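Local coordinates for Non-structural protein 5 (Modoc virus, PDB 2WA2), which probably methylates the 5' cap of viral RNA at guanine N7 and ribose 2'-O, with S-adenosylmethionine as methyl donor, at residues R23-L28 / M34-R39; D150-D155 / S178-Y183; T172-I177 / C199-A204. The protein carries 4 engineered substitutions. All coordinates share one frame; numbering follows the deposited sequence.

From the N terminus, contact 1 comes first: helix 14-27 meets helix 30-38, with five residues between its segments. Contact 2 begins on strand 151-154 and ends on helix 163-183, spanning a 22-residue connection. Before it closes, contact 3 starts on that same helix, at 172-177, and runs on to helix 199-212, so the two cross rather than nest. They also touch, C154 CB lying 3.6 Å from I177 CD1. Together they tie a central strand to two successive helices of the methyltransferase core. Contact 1 stands apart, its nearest atoms about 14 Å from those of either other contact.

Contact 1: residues R23-L28 / M34-R39; sequences RKLNQL and MAYRRR
L25 and L28 meet the ring of Y36 where two successive N-terminal helices, 14-27 and 30-38, come together across a short turn. L25 CD1 comes in at the ring edge, near its plane, 3.6 Å from Y36 CE2, while L28 CD1 approaches the same side of the phenol obliquely, 3.8 Å from Y36 CD2 and close to CB as well. Y36 supplies the whole of the second helix's share, about half of the 104 Å² buried. Its CG is anti to the backbone N (chi1 169°), which carries the ring across toward the first helix; both leucine side chains cross it at about a right angle. The next shell surrounds the tyrosine. The R39 guanidinium lies with one face over Y36 CA, and its NH1 sits in plane at the ring edge while hydrogen-bonding to R253 O. Backbone atoms of Y36, R37 and R39 bond to N224, joining the helix pair to the rest of the domain. In related flavivirus methyltransferases the N-terminal helices help bind the cap guanosine, and this pair is probably their counterpart. At the far end of the ring, Y36 OH is held by a hydrogen bond to L250 O of helix 239-254, with a weaker bond to W21 NE1.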
loop_
_atom_site.group_PDB
_atom_site.type_symbol
_atom_site.label_atom_id
_atom_site.label_comp_id
_atom_site.label_asym_id
_atom_site.label_seq_id
_atom_site.Cartn_x
_atom_site.Cartn_y
_atom_site.Cartn_z
ATOM N N ARG A 23 -10.792 -4.003 -17.355
ATOM C CA ARG A 23 -11.924 -4.597 -18.085
ATOM C C ARG A 23 -11.505 -5.960 -18.626
ATOM O O ARG A 23 -12.252 -6.939 -18.533
ATOM C CB ARG A 23 -12.389 -3.658 -19.189
ATOM C CG ARG A 23 -13.270 -2.524 -18.635
ATOM C CD ARG A 23 -13.931 -1.672 -19.740
ATOM N NE ARG A 23 -14.967 -0.841 -19.117
ATOM C CZ ARG A 23 -15.523 0.261 -19.634
ATOM N NH1 ARG A 23 -15.149 0.745 -20.826
ATOM N NH2 ARG A 23 -16.460 0.899 -18.932
ATOM N N LYS A 24 -10.269 -6.041 -19.109
ATOM C CA LYS A 24 -9.722 -7.332 -19.558
ATOM C C LYS A 24 -9.568 -8.325 -18.403
ATOM O O LYS A 24 -9.915 -9.492 -18.527
ATOM C CB LYS A 24 -8.381 -7.132 -20.291
ATOM C CG LYS A 24 -8.546 -6.465 -21.667
ATOM C CD LYS A 24 -7.224 -6.255 -22.418
ATOM C CE LYS A 24 -6.587 -7.538 -22.840
ATOM N NZ LYS A 24 -7.098 -7.965 -24.132
ATOM N N LEU A 25 -9.080 -7.847 -17.270
ATOM C CA LEU A 25 -8.967 -8.688 -16.092
ATOM C C LEU A 25 -10.316 -9.295 -15.746
ATOM O O LEU A 25 -10.385 -10.511 -15.482
ATOM C CB LEU A 25 -8.420 -7.895 -14.890
ATOM C CG LEU A 25 -8.138 -8.710 -13.620
ATOM C CD1 LEU A 25 -6.957 -9.678 -13.729
ATOM C CD2 LEU A 25 -8.034 -7.745 -12.405
ATOM N N ASN A 26 -11.359 -8.451 -15.706
ATOM C CA ASN A 26 -12.704 -8.876 -15.332
ATOM C C ASN A 26 -13.349 -9.844 -16.328
ATOM O O ASN A 26 -14.360 -10.502 -15.994
ATOM C CB ASN A 26 -13.618 -7.669 -15.146
ATOM C CG ASN A 26 -13.307 -6.868 -13.887
ATOM O OD1 ASN A 26 -12.603 -7.323 -12.977
ATOM N ND2 ASN A 26 -13.812 -5.635 -13.855
ATOM N N GLN A 27 -12.802 -9.918 -17.540
ATOM C CA GLN A 27 -13.274 -10.873 -18.554
ATOM C C GLN A 27 -12.685 -12.273 -18.383
ATOM O O GLN A 27 -13.162 -13.221 -19.005
ATOM C CB GLN A 27 -13.035 -10.329 -19.977
ATOM C CG GLN A 27 -13.992 -9.183 -20.341
ATOM C CD GLN A 27 -13.796 -8.663 -21.777
ATOM O OE1 GLN A 27 -12.748 -8.869 -22.392
ATOM N NE2 GLN A 27 -14.810 -7.984 -22.296
ATOM N N LEU A 28 -11.654 -12.419 -17.548
ATOM C CA LEU A 28 -11.050 -13.735 -17.331
ATOM C C LEU A 28 -11.923 -14.661 -16.486
ATOM O O LEU A 28 -12.412 -14.260 -15.422
ATOM C CB LEU A 28 -9.675 -13.617 -16.678
ATOM C CG LEU A 28 -8.602 -12.742 -17.364
ATOM C CD1 LEU A 28 -7.349 -12.645 -16.489
ATOM C CD2 LEU A 28 -8.287 -13.233 -18.742
ATOM N N MET A 34 -6.659 -17.371 -12.447
ATOM C CA MET A 34 -5.676 -18.002 -11.551
ATOM C C MET A 34 -4.297 -18.147 -12.210
ATOM O O MET A 34 -3.276 -17.887 -11.572
ATOM C CB MET A 34 -6.211 -19.330 -10.966
ATOM C CG MET A 34 -7.371 -19.144 -9.937
ATOM S SD MET A 34 -6.829 -18.210 -8.475
ATOM C CE MET A 34 -8.231 -17.226 -7.977
ATOM N N ALA A 35 -4.269 -18.551 -13.479
ATOM C CA ALA A 35 -3.036 -18.631 -14.267
ATOM C C ALA A 35 -2.445 -17.231 -14.488
ATOM O O ALA A 35 -1.246 -17.035 -14.362
ATOM C CB ALA A 35 -3.312 -19.285 -15.614
ATOM N N TYR A 36 -3.289 -16.259 -14.835
ATOM C CA TYR A 36 -2.785 -14.921 -15.150
ATOM C C TYR A 36 -2.098 -14.256 -13.943
ATOM O O TYR A 36 -1.030 -13.622 -14.061
ATOM C CB TYR A 36 -3.912 -14.002 -15.661
ATOM C CG TYR A 36 -3.475 -12.542 -15.736
ATOM C CD1 TYR A 36 -2.469 -12.159 -16.591
ATOM C CD2 TYR A 36 -4.085 -11.561 -14.953
ATOM C CE1 TYR A 36 -2.053 -10.841 -16.663
ATOM C CE2 TYR A 36 -3.694 -10.232 -15.022
ATOM C CZ TYR A 36 -2.670 -9.883 -15.882
ATOM O OH TYR A 36 -2.235 -8.604 -16.007
ATOM N N ARG A 37 -2.725 -14.400 -12.784
ATOM C CA ARG A 37 -2.347 -13.598 -11.640
ATOM C C ARG A 37 -0.943 -13.873 -11.117
ATOM O O ARG A 37 -0.349 -12.981 -10.550
ATOM C CB ARG A 37 -3.384 -13.710 -10.526
ATOM C CG ARG A 37 -3.219 -14.941 -9.681
ATOM C CD ARG A 37 -4.509 -15.315 -9.076
ATOM N NE ARG A 37 -4.679 -14.817 -7.730
ATOM C CZ ARG A 37 -4.760 -15.602 -6.659
ATOM N NH1 ARG A 37 -4.648 -16.929 -6.776
ATOM N NH2 ARG A 37 -4.944 -15.067 -5.467
ATOM N N ARG A 38 -0.450 -15.106 -11.294
ATOM C CA ARG A 38 0.899 -15.523 -10.868
ATOM C C ARG A 38 1.972 -15.480 -11.960
ATOM O O ARG A 38 3.137 -15.737 -11.671
ATOM C CB ARG A 38 0.861 -16.960 -10.306
ATOM C CG ARG A 38 0.178 -17.944 -11.256
ATOM C CD ARG A 38 0.750 -19.365 -11.250
ATOM N NE ARG A 38 0.468 -19.988 -12.554
ATOM C CZ ARG A 38 -0.440 -20.948 -12.771
ATOM N NH1 ARG A 38 -1.147 -21.453 -11.759
ATOM N NH2 ARG A 38 -0.634 -21.423 -14.006
ATOM N N ARG A 39 1.591 -15.179 -13.199
ATOM C CA ARG A 39 2.517 -15.197 -14.338
ATOM C C ARG A 39 3.675 -14.210 -14.158
ATOM O O ARG A 39 3.472 -12.997 -14.126
ATOM C CB ARG A 39 1.752 -14.923 -15.640
ATOM C CG ARG A 39 2.398 -15.466 -16.914
ATOM C CD ARG A 39 1.434 -15.306 -18.112
ATOM N NE ARG A 39 0.306 -16.250 -18.041
ATOM C CZ ARG A 39 -0.910 -16.037 -18.556
ATOM N NH1 ARG A 39 -1.191 -14.901 -19.198
ATOM N NH2 ARG A 39 -1.861 -16.966 -18.424
#

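Contact 2: residues D150-D155 / S178-Y183; sequences DTVLCD and SRWLEY. With SAM (S-adenosylmethionine), chain C.
A single valine carries the strand's whole side of this contact: V152 meets both W180 and L181, while D155, three residues further on, binds S-adenosylmethionine. The setting is a beta-alpha-beta unit of the Rossmann-like methyltransferase fold, in which strand 151-154 passes into helix 163-183 and then strand 188-193. V152 accounts for 61 Å² of the 114 Å² buried, and its CB points at the helix. The nearest atoms are V152 CG2 to W180 CB at 4.3 Å and V152 CB to L181 CD2 at 4.4 Å, so this is apolar packing at relaxed distances rather than a tight interlock. The methyl comes to the tryptophan obliquely, closest to the CB that carries the ring. With CG beside the backbone N (chi1 -74°), the W180 indole extends from the helix along the sheet, where it touches V87 and meets F147 edge-to-face. L181 uses CD2, the branch bent back from its extended chain, and also packs on F189 of strand 188-193. V152 itself touches V87 of the neighbouring strand, and its backbone is hydrogen-bonded to G188, so the residue under the helix is held within the sheet. Beyond the strand's C-terminal end the chain enters the ligand pocket, to which H119, V141 and D140 also contribute hydrogen bonds. Here the D155 carboxylate is divided between two partners: OD1 is hydrogen-bonded to Y230 OH, and OD2 accepts a bond from SAM N at 2.8 Å.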
loop_
_atom_site.group_PDB
_atom_site.type_symbol
_atom_site.label_atom_id
_atom_site.label_comp_id
_atom_site.label_asym_id
_atom_site.label_seq_id
_atom_site.Cartn_x
_atom_site.Cartn_y
_atom_site.Cartn_z
ATOM N N ASP A 150 7.248 8.943 13.340
ATOM C CA ASP A 150 8.416 9.095 12.480
ATOM C C ASP A 150 8.292 8.338 11.162
ATOM O O ASP A 150 9.013 8.658 10.191
ATOM C CB ASP A 150 9.636 8.630 13.236
ATOM C CG ASP A 150 9.775 9.354 14.562
ATOM O OD1 ASP A 150 10.122 10.541 14.512
ATOM O OD2 ASP A 150 9.471 8.751 15.613
ATOM N N THR A 151 7.385 7.344 11.133
ATOM C CA THR A 151 7.144 6.522 9.950
ATOM C C THR A 151 5.637 6.261 9.853
ATOM O O THR A 151 5.023 5.805 10.814
ATOM C CB THR A 151 7.826 5.149 10.046
ATOM O OG1 THR A 151 9.185 5.284 10.490
ATOM C CG2 THR A 151 7.770 4.438 8.720
ATOM N N VAL A 152 5.056 6.558 8.696
ATOM C CA VAL A 152 3.624 6.298 8.483
ATOM C C VAL A 152 3.448 5.180 7.459
ATOM O O VAL A 152 3.819 5.337 6.295
ATOM C CB VAL A 152 2.904 7.564 8.047
ATOM C CG1 VAL A 152 1.435 7.259 7.674
ATOM C CG2 VAL A 152 3.043 8.635 9.114
ATOM N N LEU A 153 2.891 4.058 7.904
ATOM C CA LEU A 153 2.621 2.903 7.032
ATOM C C LEU A 153 1.132 2.795 6.830
ATOM O O LEU A 153 0.369 2.979 7.767
ATOM C CB LEU A 153 3.119 1.581 7.660
ATOM C CG LEU A 153 4.616 1.494 7.989
ATOM C CD1 LEU A 153 4.951 0.098 8.517
ATOM C CD2 LEU A 153 5.503 1.856 6.767
ATOM N N CYS A 154 0.701 2.449 5.616
ATOM C CA CYS A 154 -0.730 2.226 5.419
ATOM C C CYS A 154 -0.922 1.260 4.274
ATOM O O CYS A 154 -0.410 1.495 3.180
ATOM C CB CYS A 154 -1.428 3.536 5.096
ATOM S SG CYS A 154 -3.236 3.422 4.894
ATOM N N ASP A 155 -1.624 0.174 4.536
ATOM C CA ASP A 155 -1.792 -0.856 3.514
ATOM C C ASP A 155 -3.289 -1.110 3.286
ATOM O O ASP A 155 -3.724 -2.245 3.113
ATOM C CB ASP A 155 -1.031 -2.116 3.938
ATOM C CG ASP A 155 -0.798 -3.116 2.795
ATOM O OD1 ASP A 155 -0.734 -2.726 1.614
ATOM O OD2 ASP A 155 -0.638 -4.308 3.093
ATOM N N SER A 178 -2.365 12.277 3.723
ATOM C CA SER A 178 -1.870 13.668 3.602
ATOM C C SER A 178 -1.910 14.425 4.942
ATOM O O SER A 178 -0.990 15.182 5.252
ATOM C CB SER A 178 -2.594 14.442 2.498
ATOM O OG SER A 178 -2.201 13.903 1.246
ATOM N N ARG A 179 -2.953 14.182 5.742
ATOM C CA ARG A 179 -3.054 14.800 7.069
ATOM C C ARG A 179 -1.936 14.324 7.994
ATOM O O ARG A 179 -1.340 15.120 8.751
ATOM C CB ARG A 179 -4.421 14.510 7.697
ATOM C CG ARG A 179 -5.556 15.202 6.975
ATOM C CD ARG A 179 -6.883 14.680 7.470
ATOM N NE ARG A 179 -7.956 15.104 6.578
ATOM C CZ ARG A 179 -9.000 14.350 6.246
ATOM N NH1 ARG A 179 -9.122 13.111 6.729
ATOM N NH2 ARG A 179 -9.917 14.845 5.420
ATOM N N TRP A 180 -1.637 13.037 7.939
ATOM C CA TRP A 180 -0.528 12.493 8.716
ATOM C C TRP A 180 0.823 13.095 8.302
ATOM O O TRP A 180 1.639 13.441 9.160
ATOM C CB TRP A 180 -0.497 10.975 8.614
ATOM C CG TRP A 180 -1.605 10.322 9.446
ATOM C CD1 TRP A 180 -2.923 10.134 9.103
ATOM C CD2 TRP A 180 -1.453 9.788 10.762
ATOM N NE1 TRP A 180 -3.603 9.505 10.146
ATOM C CE2 TRP A 180 -2.720 9.276 11.168
ATOM C CE3 TRP A 180 -0.369 9.695 11.642
ATOM C CZ2 TRP A 180 -2.918 8.663 12.417
ATOM C CZ3 TRP A 180 -0.568 9.092 12.886
ATOM C CH2 TRP A 180 -1.840 8.593 13.259
ATOM N N LEU A 181 1.050 13.202 6.997
ATOM C CA LEU A 181 2.293 13.745 6.458
ATOM C C LEU A 181 2.451 15.240 6.760
ATOM O O LEU A 181 3.563 15.711 7.007
ATOM C CB LEU A 181 2.357 13.503 4.934
ATOM C CG LEU A 181 2.357 12.026 4.513
ATOM C CD1 LEU A 181 2.712 11.797 3.034
ATOM C CD2 LEU A 181 3.204 11.121 5.401
ATOM N N GLU A 182 1.345 15.971 6.703
ATOM C CA GLU A 182 1.293 17.393 7.077
ATOM C C GLU A 182 1.644 17.558 8.551
ATOM O O GLU A 182 2.453 18.413 8.883
ATOM C CB GLU A 182 -0.102 17.965 6.797
ATOM C CG GLU A 182 -0.259 19.487 6.847
ATOM C CD GLU A 182 -1.552 19.943 6.152
ATOM O OE1 GLU A 182 -2.213 19.086 5.498
ATOM O OE2 GLU A 182 -1.918 21.147 6.246
ATOM N N TYR A 183 1.072 16.703 9.410
ATOM C CA TYR A 183 1.321 16.754 10.850
ATOM C C TYR A 183 2.764 16.369 11.210
ATOM O O TYR A 183 3.357 16.955 12.122
ATOM C CB TYR A 183 0.316 15.863 11.598
ATOM C CG TYR A 183 0.332 15.991 13.114
ATOM C CD1 TYR A 183 -0.549 16.858 13.774
ATOM C CD2 TYR A 183 1.212 15.228 13.896
ATOM C CE1 TYR A 183 -0.542 16.973 15.179
ATOM C CE2 TYR A 183 1.230 15.343 15.296
ATOM C CZ TYR A 183 0.353 16.219 15.923
ATOM O OH TYR A 183 0.376 16.343 17.304
HETATM N N SAM C . -0.428 -4.838 5.860
HETATM C CA SAM C . -1.410 -5.922 6.192
HETATM C C SAM C . -0.676 -7.170 6.694
HETATM O O SAM C . 0.545 -7.258 6.523
HETATM O OXT SAM C . -1.256 -8.118 7.256
HETATM C CB SAM C . -2.249 -6.275 4.964
HETATM C CG SAM C . -3.242 -5.190 4.566
HETATM S SD SAM C . -4.732 -5.421 5.551
HETATM C CE SAM C . -5.592 -6.613 4.475
HETATM C "C5'" SAM C . -5.716 -3.966 5.135
HETATM C "C4'" SAM C . -6.674 -3.759 6.308
HETATM O "O4'" SAM C . -7.152 -2.440 6.377
HETATM C "C3'" SAM C . -7.911 -4.645 6.189
HETATM O "O3'" SAM C . -7.791 -5.659 7.155
HETATM C "C2'" SAM C . -9.091 -3.744 6.507
HETATM O "O2'" SAM C . -9.903 -4.345 7.485
HETATM C "C1'" SAM C . -8.394 -2.493 7.050
HETATM N N9 SAM C . -9.163 -1.271 6.835
HETATM C C8 SAM C . -9.837 -0.913 5.691
HETATM N N7 SAM C . -10.400 0.285 5.880
HETATM C C5 SAM C . -10.093 0.678 7.147
HETATM C C6 SAM C . -10.413 1.825 7.876
HETATM N N6 SAM C . -11.171 2.783 7.375
HETATM N N1 SAM C . -9.913 1.953 9.158
HETATM C C2 SAM C . -9.140 0.971 9.718
HETATM N N3 SAM C . -8.813 -0.172 9.017
HETATM C C4 SAM C . -9.309 -0.293 7.747
#

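Contact 3: residues T172-I177 / C199-A204; sequences TVLNVI and CDVLEA
The carbonyl O of L174, the residue that packs against V201 and A204, takes a hydrogen bond from S178 OG one turn further along helix 163-183. A serine hydroxyl is thus folded back onto its own helix beside the interface, and the same S178 side chain touches M208, R211 and F212 of helix 199-212. One residue earlier in the same helix, I177 N bonds to V173 O at 2.8 Å, and before it V176 N bonds to T172 O at 3.1 Å; the two are consistent with a regular helix around L174.

Across the contact everything is apolar and rests on one methyl. L174 CD1 lies 4.0 Å from V201 CG1 and 4.1 Å from A204 CB, so it touches two residues three apart in sequence on the facing helix. CG sits beside the backbone N (chi1 -65°) and CD1 continues the extended chain (chi2 -176°), which carries the methyl straight out from its helix. The leucine and valine side chains cross at about a right angle. A204 points its CB at L174, and this pair has the nearest CA atoms of the two segments, 7.3 Å apart, as is consistent with a small side chain there. V201 also touches T170 and L171, the latter shared with A204, and reaches V193 of strand 188-193.

Other faces of helix 163-183 cover the sheet. I177 packs on V152, and V173 on C154; both residues also touch V191. L174, by contrast, is turned to the neighbouring helix, and its side chain stays about 13 Å from the bound S-adenosylmethionine. Two successive helices packed side by side over the central strands in this way are typical of the Rossmann-like core of class I methyltransferases, including the FtsJ-like family.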
loop_
_atom_site.group_PDB
_atom_site.type_symbol
_atom_site.label_atom_id
_atom_site.label_comp_id
_atom_site.label_asym_id
_atom_site.label_seq_id
_atom_site.Cartn_x
_atom_site.Cartn_y
_atom_site.Cartn_z
ATOM N N THR A 172 -9.713 8.419 -0.743
ATOM C CA THR A 172 -9.943 8.543 0.679
ATOM C C THR A 172 -8.694 8.274 1.500
ATOM O O THR A 172 -8.383 9.032 2.403
ATOM C CB THR A 172 -11.098 7.609 1.137
ATOM O OG1 THR A 172 -12.302 8.065 0.519
ATOM C CG2 THR A 172 -11.267 7.658 2.654
ATOM N N VAL A 173 -7.992 7.189 1.191
ATOM C CA VAL A 173 -6.713 6.868 1.864
ATOM C C VAL A 173 -5.682 7.992 1.692
ATOM O O VAL A 173 -5.075 8.437 2.669
ATOM C CB VAL A 173 -6.137 5.531 1.373
ATOM C CG1 VAL A 173 -4.718 5.281 1.885
ATOM C CG2 VAL A 173 -7.058 4.374 1.790
ATOM N N LEU A 174 -5.481 8.435 0.454
ATOM C CA LEU A 174 -4.510 9.500 0.187
ATOM C C LEU A 174 -4.829 10.797 0.961
ATOM O O LEU A 174 -3.923 11.415 1.522
ATOM C CB LEU A 174 -4.405 9.764 -1.311
ATOM C CG LEU A 174 -3.824 8.560 -2.104
ATOM C CD1 LEU A 174 -3.662 8.909 -3.571
ATOM C CD2 LEU A 174 -2.476 8.016 -1.507
ATOM N N ASN A 175 -6.103 11.189 0.979
ATOM C CA ASN A 175 -6.532 12.350 1.763
ATOM C C ASN A 175 -6.216 12.182 3.272
ATOM O O ASN A 175 -5.714 13.107 3.933
ATOM C CB ASN A 175 -8.010 12.671 1.494
ATOM C CG ASN A 175 -8.454 13.936 2.176
ATOM O OD1 ASN A 175 -9.264 13.890 3.099
ATOM N ND2 ASN A 175 -7.877 15.082 1.774
ATOM N N VAL A 176 -6.469 10.993 3.806
ATOM C CA VAL A 176 -6.157 10.701 5.208
ATOM C C VAL A 176 -4.639 10.762 5.454
ATOM O O VAL A 176 -4.150 11.442 6.381
ATOM C CB VAL A 176 -6.731 9.329 5.620
ATOM C CG1 VAL A 176 -6.226 8.923 6.992
ATOM C CG2 VAL A 176 -8.266 9.376 5.551
ATOM N N ILE A 177 -3.888 10.057 4.620
ATOM C CA ILE A 177 -2.434 10.032 4.733
ATOM C C ILE A 177 -1.836 11.446 4.621
ATOM O O ILE A 177 -0.920 11.769 5.367
ATOM C CB ILE A 177 -1.787 9.059 3.690
ATOM C CG1 ILE A 177 -2.144 7.604 4.018
ATOM C CG2 ILE A 177 -0.246 9.303 3.543
ATOM C CD1 ILE A 177 -1.821 7.111 5.445
ATOM N N CYS A 199 -7.339 9.077 -13.149
ATOM C CA CYS A 199 -6.862 10.445 -13.270
ATOM C C CYS A 199 -6.901 11.218 -11.953
ATOM O O CYS A 199 -5.923 11.882 -11.633
ATOM C CB CYS A 199 -7.569 11.231 -14.379
ATOM S SG CYS A 199 -6.805 12.903 -14.522
ATOM N N ASP A 200 -8.006 11.145 -11.197
ATOM C CA ASP A 200 -8.074 11.852 -9.908
ATOM C C ASP A 200 -6.992 11.404 -8.928
ATOM O O ASP A 200 -6.414 12.219 -8.186
ATOM C CB ASP A 200 -9.465 11.782 -9.242
ATOM C CG ASP A 200 -10.013 10.375 -9.128
ATOM O OD1 ASP A 200 -9.274 9.382 -9.355
ATOM O OD2 ASP A 200 -11.223 10.256 -8.787
ATOM N N VAL A 201 -6.713 10.108 -8.938
ATOM C CA VAL A 201 -5.691 9.568 -8.075
ATOM C C VAL A 201 -4.318 10.070 -8.515
ATOM O O VAL A 201 -3.510 10.440 -7.677
ATOM C CB VAL A 201 -5.696 8.012 -8.017
ATOM C CG1 VAL A 201 -4.464 7.519 -7.211
ATOM C CG2 VAL A 201 -6.992 7.505 -7.360
ATOM N N LEU A 202 -4.043 10.037 -9.817
ATOM C CA LEU A 202 -2.748 10.516 -10.319
ATOM C C LEU A 202 -2.489 11.960 -9.901
ATOM O O LEU A 202 -1.402 12.284 -9.384
ATOM C CB LEU A 202 -2.646 10.350 -11.847
ATOM C CG LEU A 202 -2.334 8.975 -12.432
ATOM C CD1 LEU A 202 -2.639 8.981 -13.953
ATOM C CD2 LEU A 202 -0.911 8.573 -12.159
ATOM N N GLU A 203 -3.493 12.818 -10.075
ATOM C CA GLU A 203 -3.377 14.227 -9.638
ATOM C C GLU A 203 -3.174 14.373 -8.126
ATOM O O GLU A 203 -2.363 15.195 -7.677
ATOM C CB GLU A 203 -4.550 15.041 -10.123
ATOM C CG GLU A 203 -4.524 15.134 -11.634
ATOM C CD GLU A 203 -5.501 16.127 -12.209
ATOM O OE1 GLU A 203 -6.526 16.447 -11.544
ATOM O OE2 GLU A 203 -5.245 16.570 -13.357
ATOM N N ALA A 204 -3.897 13.557 -7.349
ATOM C CA ALA A 204 -3.679 13.474 -5.908
ATOM C C ALA A 204 -2.256 13.065 -5.542
ATOM O O ALA A 204 -1.673 13.661 -4.662
ATOM C CB ALA A 204 -4.702 12.530 -5.275
#